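PDB 2HX1: predicted sugar phosphatases of the HAD superfamily from Cytophaga hutchinsonii, which probably removes phosphate from sugar phosphates as a magnesium-dependent hydrolase of the HAD superfamily. Local coordinates for residues E5-L10 / I17-F22. Sequence-based numbering, arbitrary orientation.
Sequences ESFKSL and IFFDAF. With MG (magnesium ion), chain E.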
loop_
_atom_site.group_PDB
_atom_site.type_symbol
_atom_site.label_atom_id
_atom_site.label_comp_id
_atom_site.label_asym_id
_atom_site.label_seq_id
_atom_site.Cartn_x
_atom_site.Cartn_y
_atom_site.Cartn_z
ATOM N N GLU A 5 18.800 -22.610 19.949
ATOM C CA GLU A 5 19.494 -23.869 19.756
ATOM C C GLU A 5 20.843 -23.590 19.122
ATOM O O GLU A 5 20.972 -22.614 18.361
ATOM C CB GLU A 5 18.656 -24.774 18.847
ATOM C CG GLU A 5 17.384 -25.281 19.512
ATOM C CD GLU A 5 16.462 -26.068 18.584
ATOM O OE1 GLU A 5 16.728 -27.275 18.368
ATOM O OE2 GLU A 5 15.454 -25.503 18.081
ATOM N N SER A 6 21.856 -24.417 19.418
ATOM C CA SER A 6 23.153 -24.245 18.759
ATOM C C SER A 6 23.058 -24.750 17.342
ATOM O O SER A 6 22.455 -25.775 17.083
ATOM C CB SER A 6 24.303 -24.958 19.470
ATOM O OG SER A 6 24.374 -26.291 19.083
ATOM N N PHE A 7 23.647 -24.004 16.420
ATOM C CA PHE A 7 23.610 -24.392 15.030
ATOM C C PHE A 7 24.236 -25.778 14.857
ATOM O O PHE A 7 23.643 -26.658 14.223
ATOM C CB PHE A 7 24.286 -23.321 14.182
ATOM C CG PHE A 7 24.185 -23.577 12.734
ATOM C CD1 PHE A 7 22.952 -23.606 12.116
ATOM C CD2 PHE A 7 25.318 -23.822 11.987
ATOM C CE1 PHE A 7 22.842 -23.857 10.753
ATOM C CE2 PHE A 7 25.226 -24.070 10.632
ATOM C CZ PHE A 7 23.967 -24.089 10.017
ATOM N N LYS A 8 25.396 -26.008 15.479
ATOM C CA LYS A 8 26.032 -27.328 15.449
ATOM C C LYS A 8 25.043 -28.450 15.773
ATOM O O LYS A 8 24.987 -29.483 15.077
ATOM C CB LYS A 8 27.206 -27.382 16.435
ATOM C CG LYS A 8 28.080 -28.636 16.299
ATOM C CD LYS A 8 29.384 -28.527 17.094
ATOM C CE LYS A 8 30.145 -29.868 17.147
ATOM N NZ LYS A 8 31.062 -29.963 18.347
ATOM N N SER A 9 24.258 -28.241 16.829
ATOM C CA SER A 9 23.343 -29.286 17.306
ATOM C C SER A 9 22.219 -29.678 16.297
ATOM O O SER A 9 21.605 -30.751 16.414
ATOM C CB SER A 9 22.686 -28.873 18.619
ATOM O OG SER A 9 21.590 -28.008 18.360
ATOM N N LEU A 10 21.916 -28.792 15.356
ATOM C CA LEU A 10 20.902 -29.078 14.338
ATOM C C LEU A 10 21.451 -29.898 13.187
ATOM O O LEU A 10 20.701 -30.629 12.557
ATOM C CB LEU A 10 20.270 -27.780 13.761
ATOM C CG LEU A 10 19.804 -26.696 14.727
ATOM C CD1 LEU A 10 19.412 -25.443 13.946
ATOM C CD2 LEU A 10 18.662 -27.190 15.609
ATOM N N ILE A 17 22.548 -28.217 3.683
ATOM C CA ILE A 17 22.257 -26.893 4.215
ATOM C C ILE A 17 22.154 -25.915 3.039
ATOM O O ILE A 17 22.970 -25.959 2.110
ATOM C CB ILE A 17 23.370 -26.406 5.231
ATOM C CG1 ILE A 17 23.778 -27.528 6.188
ATOM C CG2 ILE A 17 22.903 -25.204 6.053
ATOM C CD1 ILE A 17 22.633 -27.989 7.100
ATOM N N PHE A 18 21.131 -25.068 3.057
ATOM C CA PHE A 18 21.085 -23.873 2.208
ATOM C C PHE A 18 21.364 -22.641 3.080
ATOM O O PHE A 18 20.675 -22.413 4.054
ATOM C CB PHE A 18 19.721 -23.671 1.509
ATOM C CG PHE A 18 19.298 -24.799 0.581
ATOM C CD1 PHE A 18 20.156 -25.807 0.196
ATOM C CD2 PHE A 18 18.022 -24.799 0.037
ATOM C CE1 PHE A 18 19.737 -26.814 -0.668
ATOM C CE2 PHE A 18 17.605 -25.829 -0.802
ATOM C CZ PHE A 18 18.473 -26.805 -1.167
ATOM N N PHE A 19 22.408 -21.891 2.722
ATOM C CA PHE A 19 22.807 -20.699 3.445
ATOM C C PHE A 19 22.437 -19.448 2.637
ATOM O O PHE A 19 22.820 -19.353 1.496
ATOM C CB PHE A 19 24.327 -20.680 3.645
ATOM C CG PHE A 19 24.851 -21.647 4.693
ATOM C CD1 PHE A 19 24.719 -21.380 6.043
ATOM C CD2 PHE A 19 25.515 -22.782 4.322
ATOM C CE1 PHE A 19 25.211 -22.235 6.986
ATOM C CE2 PHE A 19 26.003 -23.649 5.272
ATOM C CZ PHE A 19 25.884 -23.363 6.589
ATOM N N ASP A 20 21.666 -18.527 3.217
ATOM C CA ASP A 20 21.674 -17.136 2.785
ATOM C C ASP A 20 23.079 -16.579 3.091
ATOM O O ASP A 20 23.744 -17.097 3.993
ATOM C CB ASP A 20 20.593 -16.344 3.532
ATOM C CG ASP A 20 20.631 -14.858 3.237
ATOM O OD1 ASP A 20 20.776 -14.475 2.067
ATOM O OD2 ASP A 20 20.518 -14.064 4.191
ATOM N N ALA A 21 23.542 -15.568 2.344
ATOM C CA ALA A 21 24.913 -15.054 2.540
ATOM C C ALA A 21 24.882 -13.856 3.490
ATOM O O ALA A 21 25.319 -13.982 4.614
ATOM C CB ALA A 21 25.596 -14.714 1.236
ATOM N N PHE A 22 24.304 -12.730 3.078
ATOM C CA PHE A 22 24.361 -11.521 3.895
ATOM C C PHE A 22 23.483 -11.633 5.145
ATOM O O PHE A 22 22.305 -12.035 5.073
ATOM C CB PHE A 22 24.033 -10.261 3.077
ATOM C CG PHE A 22 25.205 -9.711 2.304
ATOM C CD1 PHE A 22 26.180 -8.950 2.934
ATOM C CD2 PHE A 22 25.333 -9.942 0.930
ATOM C CE1 PHE A 22 27.278 -8.438 2.210
ATOM C CE2 PHE A 22 26.421 -9.427 0.204
ATOM C CZ PHE A 22 27.384 -8.671 0.846
HETATM MG MG MG E . 20.348 -12.156 4.627
HETATM O O HOH W 1 20.838 -11.824 2.662
HETATM O O HOH W 2 18.308 -12.478 4.028
HETATM O O HOH W 3 20.237 -10.192 4.971
#
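Phe7 meets the strand through the far end of its ring: CZ lies 3.8 Å from Phe19 CE1, and CE2 of Phe7 follows at 4.1 Å from that same CE1, with the two rings set obliquely. A chi1 of -175° sets CG of Phe7 beside the carbonyl carbon and sends the ring from the short, weakly bonded helix 7-10 toward the strand. Ile17 completes the packed side, its CG2 standing near the plane of the Phe7 ring, 4.3 Å from CZ, while the same CG2 sits 3.5 Å above the plane of the Phe19 ring, offset toward its rim. All three side chains are buried, and Val231 and Ile282 also touch Phe7. Strand 16-19, central in the parallel sheet, is the first strand of the HAD Rossmann-like fold; beyond it Asp20 OD2 and Phe22 O each bind magnesium at 2.0 Å, with Asp233 and three waters completing the site. Cutting Phe7 back to an alanine is likely to open a gap beside Phe19 CE1 and Ile17 CG2, removing the one side-chain contact between 5-10 and 17-22. The other side of the turn is looser: Ser6, Lys8 and Ser9 are exposed, and there Ser6 OG caps the helix start, accepting from Ser9 N at 3.0 Å.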